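Local coordinates for protein predicted transcriptional regulator (Oenococcus oeni, PDB 3BY6) that regulates transcription, probably by binding DNA through a winged helix-turn-helix domain of the GntR family, at the interface of chains A and B. Numbering follows the deposited sequence. Chains: chain A/B, Predicted transcriptional regulator.

All three contacts belong to one two-fold symmetric interface between copies of the same chain, so each has a twin with the chains exchanged. Contact 1 and contact 2 are neighbours, their C-alpha centres about 8 Å apart, and share A:Leu90 and B:Leu101; both use helix 79-103, which meets its counterpart running in the opposite direction, contact 2 adding the following loop of chain B. Contact 3 lies about 12 Å from contact 1 and about 18 Å from contact 2, and brings in helix 108-119 of both chains. Together they tie two helices of each subunit into what may be the dimerisation unit of the regulator.

Contact 1: the interface of chains A and B. Residues chain A 90-91, 93-94, 97; chain B 94, 97, 101.
A:Leu94 packs against the partner helix, among B:Leu94, B:Val97 and B:Leu101, and its atoms can be followed outward. CB lies 4.2 Å from B:Val97 CG2. At CG the chain forks, and each methyl finds a different neighbour. CD1 meets B:Leu94 CD1 at 3.8 Å and B:Val97 CG1 at 4.0 Å, whereas CD2 turns toward B:Leu101 CD1, 3.9 Å away. The first torsion, which sets CG opposite the backbone N (chi1 178°), carries the fork to this position; the side chain then crosses those of B:Val97 and B:Leu101 at about a right angle. Because CD1 of A:Leu94 meets its own symmetry equivalent, this pair marks a place close to the two-fold axis. A:Val97 repeats the leucine part of this packing with chains exchanged: CG1 faces CD1 of B:Leu94 and CG2 its backbone N and CB.

B:Val97 lies alongside the backbone of helix 79-103 of chain A, with its CG2 methyl 3.3 Å from the carbonyl oxygen O of A:Leu90. One turn on, A:Leu90 and B:Leu101 run antiparallel alongside one another. Here CD2 of B:Leu101 lies 3.4 Å from CB of A:Leu90, shorter than a normal carbon-carbon contact, which suggests close packing, though A:Leu90 has an unusual side-chain conformation.

The interlocked leucine and valine branches give the paired helices an apolar core that probably helps hold two subunits together.

Contact 2: the interface of chains A and B. Residues chain A 86-87, 90; chain B 101, 104, 106.
The backbone carbonyl oxygen O of B:Ser104 accepts a hydrogen bond from NE2 of the A:Gln87 side-chain amide at 2.8 Å. The donor lies nearly in line with the carbonyl bond (162° at O), but the bond is bent at the hydrogen, 127°, and the acceptor stands 24° out of the amide plane. B:Val106 supports the same group from one face: its CG2 methyl lies 3.4 Å from NE2, 3.5 Å from CD and 3.6 Å from OE1 of A:Gln87, near-equal spacings that indicate a methyl over the flat of the amide. The A:Gln87 chain is extended beyond CG, which carries the amide across to the partner, and on the way CG passes 3.6 Å from OG of B:Ser104. That hydroxyl gives its own hydrogen bond to the backbone O of B:Leu101 at 3.0 Å, which probably holds the B:Ser104 side chain against the C-terminal end of helix 79-103. Replacing A:Gln87 with an alanine would probably leave the B:Ser104 carbonyl without this donor and B:Val106 CG2 without the amide face it packs on.

In the fold, the site joins the first part of helix 79-103 in chain A to the end of the same helix in chain B and the loop leading to helix 108-119.

Contact 3: the interface of chains A and B. Residues chain A 98, 102, 108, 111-112; chain B 115-116, 119.
B:Leu119 points its two methyls into chain A, and each has its own set of neighbours. CD1 lies 3.3 Å from CG of A:Lys112, shorter than a normal carbon-carbon contact, and 3.4 Å from the backbone O of A:Gly108. CD2 meets CG2 of A:Ile98 at 3.6 Å and CA of A:Gly108 at 4.0 Å. The leucine thus wedges between helices 79-103 and 108-119 of the other subunit, crossing A:Ile98 at about a right angle and lying antiparallel beside A:Lys112. A:Gly108 offers bare backbone to both methyls.

Around this core, A:Lys112 makes use of its aliphatic stem. CD approaches ND2 of the B:Asn116 side-chain amide at 3.3 Å, the two side chains crossing at about a right angle. Rotation about the CD-CE bond (chi4 82°) turns the amino group NZ out of the line of the stem. On the other flank, CD1 of A:Ile98 lies level with both methyls of B:Val115, 4.2 Å from CG1 and from CG2 alike.

Behind the first shell, A:Ile111 and A:Ile102 pack between helices 79-103 and 108-119 of chain A; CD1 of A:Ile111 rests 4.1 Å from CG2 of A:Ile98 and so backs the surface that B:Leu119 meets.

In the fold, the site lies where the last turns of helix 108-119 of chain B pack against helix 108-119 and the later part of helix 79-103 of chain A.

Contact 1: the interface of chains A and B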
# COMPACT_ATOMS: atom_id res chain seq x y z
N LEU A 90 -0.75 4.55 10.01
CA LEU A 90 -1.54 3.34 10.03
C LEU A 90 -3.04 3.61 10.08
O LEU A 90 -3.84 2.91 9.46
CB LEU A 90 -1.13 2.51 11.28
CG LEU A 90 -0.32 1.20 11.17
CD1 LEU A 90 0.36 1.03 9.82
CD2 LEU A 90 0.65 1.02 12.32
N LEU A 91 -3.42 4.60 10.90
CA LEU A 91 -4.78 5.07 11.01
C LEU A 91 -5.24 5.69 9.71
O LEU A 91 -6.39 5.54 9.34
CB LEU A 91 -4.87 6.12 12.14
CG LEU A 91 -4.87 5.60 13.59
CD1 LEU A 91 -4.75 6.78 14.55
CD2 LEU A 91 -6.12 4.78 13.82
N ASP A 93 -4.26 4.67 6.86
CA ASP A 93 -4.45 3.49 6.00
C ASP A 93 -5.75 2.81 6.37
O ASP A 93 -6.50 2.47 5.50
CB ASP A 93 -3.30 2.48 6.14
CG ASP A 93 -1.98 3.01 5.63
OD1 ASP A 93 -1.97 4.01 4.88
OD2 ASP A 93 -0.94 2.41 5.99
N LEU A 94 -5.96 2.59 7.67
CA LEU A 94 -7.25 2.08 8.15
C LEU A 94 -8.43 2.84 7.56
O LEU A 94 -9.40 2.24 7.12
CB LEU A 94 -7.33 2.14 9.68
CG LEU A 94 -8.63 1.68 10.35
CD1 LEU A 94 -9.01 0.21 9.90
CD2 LEU A 94 -8.50 1.80 11.88
N VAL A 97 -8.81 2.09 3.65
CA VAL A 97 -9.34 0.77 3.31
C VAL A 97 -10.85 0.69 3.61
O VAL A 97 -11.63 0.18 2.80
CB VAL A 97 -8.57 -0.42 4.04
CG1 VAL A 97 -8.61 -0.26 5.54
CG2 VAL A 97 -9.18 -1.77 3.66
N LEU B 94 -7.50 -4.99 5.12
CA LEU B 94 -8.11 -4.59 6.41
C LEU B 94 -7.52 -5.33 7.61
O LEU B 94 -7.15 -4.70 8.57
CB LEU B 94 -9.64 -4.73 6.40
CG LEU B 94 -10.32 -4.42 7.77
CD1 LEU B 94 -10.10 -2.97 8.18
CD2 LEU B 94 -11.77 -4.76 7.74
N VAL B 97 -3.77 -4.07 8.17
CA VAL B 97 -3.67 -2.80 8.94
C VAL B 97 -4.04 -2.98 10.44
O VAL B 97 -3.33 -2.49 11.30
CB VAL B 97 -4.41 -1.60 8.30
CG1 VAL B 97 -5.92 -1.78 8.35
CG2 VAL B 97 -4.04 -0.33 9.02
N LEU B 101 -1.55 -2.27 13.58
CA LEU B 101 -1.96 -1.44 14.72
C LEU B 101 -1.89 -2.17 16.06
O LEU B 101 -1.59 -1.57 17.07
CB LEU B 101 -3.40 -0.88 14.54
CG LEU B 101 -3.59 0.30 13.56
CD1 LEU B 101 -5.06 0.48 13.23
CD2 LEU B 101 -2.96 1.62 14.06

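Contact 2: the interface of chains A and B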
# COMPACT_ATOMS: atom_id res chain seq x y z
N ASN A 86 3.68 6.95 13.77
CA ASN A 86 3.56 5.67 13.06
C ASN A 86 2.12 5.20 13.04
O ASN A 86 1.56 4.87 11.98
CB ASN A 86 4.43 4.59 13.71
CG ASN A 86 4.48 3.34 12.88
OD1 ASN A 86 4.62 3.41 11.66
ND2 ASN A 86 4.32 2.20 13.51
N GLN A 87 1.52 5.18 14.23
CA GLN A 87 0.08 4.94 14.39
C GLN A 87 -0.76 5.81 13.51
O GLN A 87 -1.80 5.36 13.03
CB GLN A 87 -0.36 5.12 15.83
CG GLN A 87 0.37 4.14 16.74
CD GLN A 87 -0.17 4.11 18.15
OE1 GLN A 87 -1.09 4.85 18.51
NE2 GLN A 87 0.39 3.21 18.95
N LEU A 90 -0.75 4.55 10.01
CA LEU A 90 -1.54 3.34 10.03
C LEU A 90 -3.04 3.61 10.08
O LEU A 90 -3.84 2.91 9.46
CB LEU A 90 -1.13 2.51 11.28
CG LEU A 90 -0.32 1.20 11.17
CD1 LEU A 90 0.36 1.03 9.82
CD2 LEU A 90 0.65 1.02 12.32
N LEU B 101 -1.55 -2.27 13.58
CA LEU B 101 -1.96 -1.44 14.72
C LEU B 101 -1.89 -2.17 16.06
O LEU B 101 -1.59 -1.57 17.07
CB LEU B 101 -3.40 -0.88 14.54
CG LEU B 101 -3.59 0.30 13.56
CD1 LEU B 101 -5.06 0.48 13.23
CD2 LEU B 101 -2.96 1.62 14.06
N SER B 104 1.79 -2.24 16.84
CA SER B 104 2.22 -0.91 17.31
C SER B 104 1.55 -0.56 18.64
O SER B 104 1.37 0.61 18.94
CB SER B 104 1.83 0.17 16.31
OG SER B 104 0.48 0.56 16.51
N VAL B 106 -1.56 -0.71 19.95
CA VAL B 106 -2.93 -0.20 20.10
C VAL B 106 -3.86 -1.33 20.48
O VAL B 106 -3.96 -2.34 19.77
CB VAL B 106 -3.46 0.47 18.82
CG1 VAL B 106 -4.81 1.10 19.09
CG2 VAL B 106 -2.47 1.50 18.30

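Contact 3: the interface of chains A and B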
# COMPACT_ATOMS: atom_id res chain seq x y z
N ILE A 98 -11.25 1.22 4.76
CA ILE A 98 -12.65 1.25 5.12
C ILE A 98 -13.44 2.09 4.10
O ILE A 98 -14.50 1.66 3.62
CB ILE A 98 -12.89 1.79 6.51
CG1 ILE A 98 -12.30 0.82 7.54
CG2 ILE A 98 -14.43 2.05 6.73
CD1 ILE A 98 -12.51 1.28 9.00
N ILE A 102 -16.54 0.57 1.91
CA ILE A 102 -17.93 1.01 1.79
C ILE A 102 -18.19 1.42 0.34
O ILE A 102 -19.27 1.19 -0.18
CB ILE A 102 -18.45 2.08 2.85
CG1 ILE A 102 -18.14 3.49 2.40
CG2 ILE A 102 -18.02 1.78 4.29
CD1 ILE A 102 -19.29 4.07 1.54
N GLY A 108 -21.45 -0.26 6.33
CA GLY A 108 -20.71 0.01 7.57
C GLY A 108 -20.99 -0.94 8.73
O GLY A 108 -20.09 -1.32 9.48
N ILE A 111 -18.96 -3.96 8.07
CA ILE A 111 -17.56 -3.65 8.39
C ILE A 111 -17.37 -3.72 9.92
O ILE A 111 -16.37 -4.25 10.39
CB ILE A 111 -17.11 -2.27 7.79
CG1 ILE A 111 -17.20 -2.29 6.26
CG2 ILE A 111 -15.67 -1.91 8.23
CD1 ILE A 111 -16.95 -0.93 5.62
N LYS A 112 -18.33 -3.23 10.70
CA LYS A 112 -18.23 -3.32 12.16
C LYS A 112 -18.13 -4.76 12.60
O LYS A 112 -17.22 -5.12 13.36
CB LYS A 112 -19.41 -2.64 12.86
CG LYS A 112 -19.36 -1.11 12.82
CD LYS A 112 -20.35 -0.44 13.79
CE LYS A 112 -20.63 1.06 13.40
NZ LYS A 112 -21.69 1.16 12.29
N VAL B 115 -12.82 2.47 14.59
CA VAL B 115 -13.60 2.03 13.45
C VAL B 115 -15.02 2.59 13.51
O VAL B 115 -15.53 3.09 12.52
CB VAL B 115 -13.56 0.48 13.33
CG1 VAL B 115 -14.60 -0.04 12.34
CG2 VAL B 115 -12.14 0.01 12.95
N ASN B 116 -15.65 2.56 14.67
CA ASN B 116 -16.96 3.22 14.82
C ASN B 116 -16.93 4.71 14.51
O ASN B 116 -17.86 5.25 13.90
CB ASN B 116 -17.47 3.10 16.25
CG ASN B 116 -17.48 1.69 16.75
OD1 ASN B 116 -16.88 1.40 17.80
ND2 ASN B 116 -18.18 0.77 16.03
N LEU B 119 -16.61 5.22 10.85
CA LEU B 119 -17.84 4.76 10.19
C LEU B 119 -19.05 5.64 10.48
O LEU B 119 -20.00 5.63 9.70
CB LEU B 119 -18.17 3.31 10.62
CG LEU B 119 -17.35 2.17 10.03
CD1 LEU B 119 -17.73 0.85 10.66
CD2 LEU B 119 -17.51 2.15 8.52